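Local structure of flavin-containing monooxygenase (Allium sativum, 6WPU) at residues V297-V309 and P325-W339. The protein probably catalyses the FAD-dependent S-oxygenation of S-allyl-L-cysteine in garlic, as a flavin-containing monooxygenase. Numbering follows the deposited sequence.
Sequences VYNFPFLNTNGIV and PPLLAPSLSFVGIPW. With SO4 (sulfate ion), chain E.
Y298 and I337 illustrate how one polar link can close off an otherwise greasy seam, here between a loop and the residues just after strand 332-334. The Y298 hydroxyl donates a hydrogen bond to I337 O, with OH and O 2.7 Å apart and the donor tilted 34° from the carbonyl plane. CG2 of I337 lies beside the same ring, 3.8 Å from Y298 CE2, while W339 CD1 approaches the hydroxyl. A phenylalanine in place of Y298 would probably leave I337 O without this donor. Next along, F334 directs its edge at a face of F300 in a T-shaped pair, centroids 5.1 Å apart and planes at 61°. L303 comes toward F334 from the opposite direction, its CG anti to the backbone N (chi1 -176°), which sets CD2 at the ring edge, 3.4 Å from F334 CZ. Farther on, I308 and L328 meet tip to tip, and V309 CG2 rests 3.7 Å from P325 CG. T305 CG2 packs on L328 CD1, while T305 OG1 accepts the N-H of V309, 2.9 Å from V309 N, bracing the type I' turn where the T305 and N306 amides, and more weakly that of G307, bind a sulfate probably from the crystallisation liquor. Strand 332-334 borders the parallel sheet beside strand 175-178, and F302 touches FAD. The chemistry thus implies that mainly apolar contacts, closed by one hydrogen bond, join this flavin-contacting loop to the sheet edge.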
loop_
_atom_site.group_PDB
_atom_site.type_symbol
_atom_site.label_atom_id
_atom_site.label_comp_id
_atom_site.label_asym_id
_atom_site.label_seq_id
_atom_site.Cartn_x
_atom_site.Cartn_y
_atom_site.Cartn_z
ATOM N N VAL A 297 -8.292 -3.637 3.858
ATOM C CA VAL A 297 -7.951 -4.861 4.566
ATOM C C VAL A 297 -7.138 -5.743 3.620
ATOM O O VAL A 297 -7.159 -5.581 2.394
ATOM C CB VAL A 297 -9.188 -5.617 5.089
ATOM C CG1 VAL A 297 -10.012 -4.730 6.025
ATOM C CG2 VAL A 297 -10.034 -6.096 3.938
ATOM N N TYR A 298 -6.380 -6.656 4.218
ATOM C CA TYR A 298 -5.696 -7.694 3.462
ATOM C C TYR A 298 -6.725 -8.658 2.905
ATOM O O TYR A 298 -7.754 -8.915 3.527
ATOM C CB TYR A 298 -4.711 -8.441 4.364
ATOM C CG TYR A 298 -3.627 -7.537 4.901
ATOM C CD1 TYR A 298 -3.730 -6.978 6.170
ATOM C CD2 TYR A 298 -2.509 -7.216 4.122
ATOM C CE1 TYR A 298 -2.742 -6.139 6.671
ATOM C CE2 TYR A 298 -1.518 -6.380 4.606
ATOM C CZ TYR A 298 -1.647 -5.833 5.889
ATOM O OH TYR A 298 -0.679 -4.990 6.410
ATOM N N ASN A 299 -6.446 -9.201 1.724
ATOM C CA ASN A 299 -7.423 -10.068 1.068
ATOM C C ASN A 299 -6.678 -10.982 0.102
ATOM O O ASN A 299 -6.152 -10.493 -0.902
ATOM C CB ASN A 299 -8.465 -9.211 0.348
ATOM C CG ASN A 299 -9.601 -10.021 -0.222
ATOM O OD1 ASN A 299 -10.101 -10.933 0.416
ATOM N ND2 ASN A 299 -10.003 -9.700 -1.443
ATOM N N PHE A 300 -6.633 -12.291 0.397
ATOM C CA PHE A 300 -6.024 -13.303 -0.483
ATOM C C PHE A 300 -7.004 -14.436 -0.751
ATOM O O PHE A 300 -6.800 -15.561 -0.281
ATOM C CB PHE A 300 -4.768 -13.938 0.110
ATOM C CG PHE A 300 -3.960 -13.043 0.947
ATOM C CD1 PHE A 300 -4.050 -13.109 2.324
ATOM C CD2 PHE A 300 -3.048 -12.186 0.370
ATOM C CE1 PHE A 300 -3.278 -12.292 3.116
ATOM C CE2 PHE A 300 -2.267 -11.360 1.157
ATOM C CZ PHE A 300 -2.392 -11.413 2.541
ATOM N N PRO A 301 -8.056 -14.190 -1.525
ATOM C CA PRO A 301 -9.056 -15.256 -1.730
ATOM C C PRO A 301 -8.479 -16.521 -2.379
ATOM O O PRO A 301 -8.963 -17.633 -2.127
ATOM C CB PRO A 301 -10.111 -14.572 -2.611
ATOM C CG PRO A 301 -9.388 -13.408 -3.259
ATOM C CD PRO A 301 -8.365 -12.957 -2.270
ATOM N N PHE A 302 -7.417 -16.392 -3.157
ATOM C CA PHE A 302 -6.872 -17.531 -3.878
ATOM C C PHE A 302 -6.050 -18.456 -2.993
ATOM O O PHE A 302 -5.708 -19.563 -3.425
ATOM C CB PHE A 302 -6.014 -17.011 -5.025
ATOM C CG PHE A 302 -5.042 -15.941 -4.600
ATOM C CD1 PHE A 302 -3.824 -16.283 -4.038
ATOM C CD2 PHE A 302 -5.362 -14.597 -4.727
ATOM C CE1 PHE A 302 -2.913 -15.303 -3.628
ATOM C CE2 PHE A 302 -4.459 -13.612 -4.326
ATOM C CZ PHE A 302 -3.227 -13.969 -3.776
ATOM N N LEU A 303 -5.708 -18.035 -1.779
ATOM C CA LEU A 303 -4.644 -18.684 -1.029
ATOM C C LEU A 303 -5.226 -19.740 -0.094
ATOM O O LEU A 303 -6.009 -19.417 0.805
ATOM C CB LEU A 303 -3.840 -17.643 -0.255
ATOM C CG LEU A 303 -2.635 -18.208 0.488
ATOM C CD1 LEU A 303 -1.745 -19.023 -0.466
ATOM C CD2 LEU A 303 -1.871 -17.075 1.151
ATOM N N ASN A 304 -4.832 -20.999 -0.299
ATOM C CA ASN A 304 -5.308 -22.123 0.506
ATOM C C ASN A 304 -4.140 -22.705 1.292
ATOM O O ASN A 304 -3.276 -23.376 0.720
ATOM C CB ASN A 304 -5.972 -23.179 -0.373
ATOM C CG ASN A 304 -7.159 -22.609 -1.159
ATOM O OD1 ASN A 304 -7.205 -22.687 -2.387
ATOM N ND2 ASN A 304 -8.105 -22.004 -0.449
ATOM N N THR A 305 -4.124 -22.449 2.604
ATOM C CA THR A 305 -3.075 -22.922 3.502
ATOM C C THR A 305 -3.606 -23.835 4.604
ATOM O O THR A 305 -2.856 -24.156 5.530
ATOM C CB THR A 305 -2.344 -21.731 4.132
ATOM O OG1 THR A 305 -3.267 -20.956 4.923
ATOM C CG2 THR A 305 -1.751 -20.846 3.048
ATOM N N ASN A 306 -4.877 -24.249 4.534
ATOM C CA ASN A 306 -5.510 -25.076 5.570
ATOM C C ASN A 306 -5.489 -24.392 6.936
ATOM O O ASN A 306 -5.332 -25.039 7.976
ATOM C CB ASN A 306 -4.861 -26.458 5.653
ATOM C CG ASN A 306 -5.527 -27.457 4.753
ATOM O OD1 ASN A 306 -5.183 -27.574 3.578
ATOM N ND2 ASN A 306 -6.499 -28.185 5.296
ATOM N N GLY A 307 -5.641 -23.068 6.935
ATOM C CA GLY A 307 -5.670 -22.297 8.157
ATOM C C GLY A 307 -4.319 -21.899 8.709
ATOM O O GLY A 307 -4.274 -21.172 9.713
ATOM N N ILE A 308 -3.219 -22.345 8.093
ATOM C CA ILE A 308 -1.889 -21.971 8.568
ATOM C C ILE A 308 -1.698 -20.461 8.489
ATOM O O ILE A 308 -1.087 -19.849 9.373
ATOM C CB ILE A 308 -0.805 -22.723 7.769
ATOM C CG1 ILE A 308 -0.821 -24.207 8.125
ATOM C CG2 ILE A 308 0.583 -22.139 8.040
ATOM C CD1 ILE A 308 0.124 -25.023 7.276
ATOM N N VAL A 309 -2.194 -19.837 7.426
ATOM C CA VAL A 309 -2.183 -18.386 7.302
ATOM C C VAL A 309 -3.622 -17.905 7.396
ATOM O O VAL A 309 -4.475 -18.333 6.607
ATOM C CB VAL A 309 -1.540 -17.921 5.988
ATOM C CG1 VAL A 309 -1.641 -16.397 5.867
ATOM C CG2 VAL A 309 -0.089 -18.376 5.911
ATOM N N PRO A 325 5.421 -17.375 6.542
ATOM C CA PRO A 325 4.674 -18.267 7.446
ATOM C C PRO A 325 5.593 -19.341 7.996
ATOM O O PRO A 325 6.154 -20.131 7.220
ATOM C CB PRO A 325 3.589 -18.876 6.541
ATOM C CG PRO A 325 3.543 -17.995 5.313
ATOM C CD PRO A 325 4.941 -17.440 5.155
ATOM N N PRO A 326 5.787 -19.397 9.323
ATOM C CA PRO A 326 6.811 -20.303 9.875
ATOM C C PRO A 326 6.659 -21.744 9.422
ATOM O O PRO A 326 7.660 -22.374 9.067
ATOM C CB PRO A 326 6.624 -20.158 11.389
ATOM C CG PRO A 326 6.077 -18.757 11.559
ATOM C CD PRO A 326 5.160 -18.566 10.373
ATOM N N LEU A 327 5.434 -22.273 9.387
ATOM C CA LEU A 327 5.249 -23.670 9.011
ATOM C C LEU A 327 5.461 -23.918 7.523
ATOM O O LEU A 327 5.707 -25.060 7.141
ATOM C CB LEU A 327 3.856 -24.144 9.418
ATOM C CG LEU A 327 3.701 -24.303 10.926
ATOM C CD1 LEU A 327 2.318 -24.822 11.292
ATOM C CD2 LEU A 327 4.807 -25.212 11.453
ATOM N N LEU A 328 5.380 -22.890 6.683
ATOM C CA LEU A 328 5.464 -23.048 5.238
ATOM C C LEU A 328 6.678 -22.347 4.641
ATOM O O LEU A 328 6.757 -22.207 3.419
ATOM C CB LEU A 328 4.190 -22.516 4.575
ATOM C CG LEU A 328 2.865 -23.151 4.992
ATOM C CD1 LEU A 328 1.700 -22.343 4.434
ATOM C CD2 LEU A 328 2.815 -24.581 4.502
ATOM N N ALA A 329 7.614 -21.897 5.468
ATOM C CA ALA A 329 8.768 -21.145 4.993
ATOM C C ALA A 329 9.865 -22.102 4.548
ATOM O O ALA A 329 10.070 -23.138 5.186
ATOM C CB ALA A 329 9.312 -20.235 6.093
ATOM N N PRO A 330 10.612 -21.776 3.478
ATOM C CA PRO A 330 10.499 -20.547 2.685
ATOM C C PRO A 330 9.664 -20.665 1.404
ATOM O O PRO A 330 9.688 -19.743 0.590
ATOM C CB PRO A 330 11.944 -20.260 2.315
ATOM C CG PRO A 330 12.523 -21.677 2.085
ATOM C CD PRO A 330 11.821 -22.555 3.113
ATOM N N SER A 331 8.951 -21.779 1.218
ATOM C CA SER A 331 8.238 -21.988 -0.038
ATOM C C SER A 331 7.037 -21.048 -0.193
ATOM O O SER A 331 6.521 -20.879 -1.303
ATOM C CB SER A 331 7.817 -23.465 -0.151
ATOM O OG SER A 331 6.736 -23.781 0.707
ATOM N N LEU A 332 6.573 -20.420 0.880
ATOM C CA LEU A 332 5.542 -19.401 0.742
ATOM C C LEU A 332 6.026 -18.147 1.454
ATOM O O LEU A 332 6.534 -18.228 2.577
ATOM C CB LEU A 332 4.198 -19.884 1.297
ATOM C CG LEU A 332 3.056 -18.861 1.203
ATOM C CD1 LEU A 332 2.647 -18.615 -0.255
ATOM C CD2 LEU A 332 1.867 -19.310 2.032
ATOM N N SER A 333 5.901 -17.000 0.789
ATOM C CA SER A 333 6.306 -15.728 1.374
ATOM C C SER A 333 5.424 -14.603 0.833
ATOM O O SER A 333 4.743 -14.751 -0.194
ATOM C CB SER A 333 7.778 -15.441 1.087
ATOM O OG SER A 333 7.992 -15.337 -0.309
ATOM N N PHE A 334 5.452 -13.469 1.538
ATOM C CA PHE A 334 4.647 -12.296 1.196
ATOM C C PHE A 334 5.548 -11.075 1.093
ATOM O O PHE A 334 6.341 -10.818 2.006
ATOM C CB PHE A 334 3.556 -12.030 2.250
ATOM C CG PHE A 334 2.516 -13.111 2.347
ATOM C CD1 PHE A 334 2.794 -14.296 3.011
ATOM C CD2 PHE A 334 1.259 -12.933 1.786
ATOM C CE1 PHE A 334 1.837 -15.302 3.105
ATOM C CE2 PHE A 334 0.287 -13.930 1.879
ATOM C CZ PHE A 334 0.582 -15.117 2.538
ATOM N N VAL A 335 5.411 -10.308 0.006
ATOM C CA VAL A 335 6.144 -9.052 -0.154
ATOM C C VAL A 335 5.156 -7.891 -0.054
ATOM O O VAL A 335 4.104 -7.898 -0.702
ATOM C CB VAL A 335 6.927 -9.006 -1.480
ATOM C CG1 VAL A 335 7.562 -7.624 -1.683
ATOM C CG2 VAL A 335 8.034 -10.046 -1.478
ATOM N N GLY A 336 5.488 -6.902 0.772
ATOM C CA GLY A 336 4.703 -5.681 0.833
ATOM C C GLY A 336 3.564 -5.679 1.833
ATOM O O GLY A 336 2.663 -4.841 1.712
ATOM N N ILE A 337 3.566 -6.601 2.802
ATOM C CA ILE A 337 2.567 -6.567 3.873
ATOM C C ILE A 337 2.648 -5.291 4.714
ATOM O O ILE A 337 1.595 -4.707 5.008
ATOM C CB ILE A 337 2.675 -7.835 4.742
ATOM C CG1 ILE A 337 2.328 -9.110 3.943
ATOM C CG2 ILE A 337 1.802 -7.713 5.979
ATOM C CD1 ILE A 337 0.929 -9.153 3.429
ATOM N N PRO A 338 3.824 -4.834 5.164
ATOM C CA PRO A 338 3.851 -3.712 6.118
ATOM C C PRO A 338 3.227 -2.444 5.552
ATOM O O PRO A 338 3.135 -2.249 4.340
ATOM C CB PRO A 338 5.347 -3.521 6.395
ATOM C CG PRO A 338 5.950 -4.908 6.144
ATOM C CD PRO A 338 5.171 -5.414 4.966
ATOM N N TRP A 339 2.774 -1.574 6.455
ATOM C CA TRP A 339 2.200 -0.301 6.030
ATOM C C TRP A 339 2.724 0.823 6.911
ATOM O O TRP A 339 3.451 0.596 7.886
ATOM C CB TRP A 339 0.663 -0.324 6.002
ATOM C CG TRP A 339 -0.019 -0.831 7.238
ATOM C CD1 TRP A 339 -0.070 -2.122 7.675
ATOM C CD2 TRP A 339 -0.796 -0.061 8.170
ATOM N NE1 TRP A 339 -0.809 -2.207 8.833
ATOM C CE2 TRP A 339 -1.271 -0.955 9.158
ATOM C CE3 TRP A 339 -1.132 1.294 8.270
ATOM C CZ2 TRP A 339 -2.063 -0.535 10.236
ATOM C CZ3 TRP A 339 -1.932 1.716 9.355
ATOM C CH2 TRP A 339 -2.381 0.800 10.316
HETATM S S SO4 E . -7.785 -22.171 3.695
HETATM O O1 SO4 E . -8.713 -22.255 4.824
HETATM O O2 SO4 E . -8.444 -21.435 2.611
HETATM O O3 SO4 E . -7.420 -23.522 3.236
HETATM O O4 SO4 E . -6.577 -21.457 4.121
#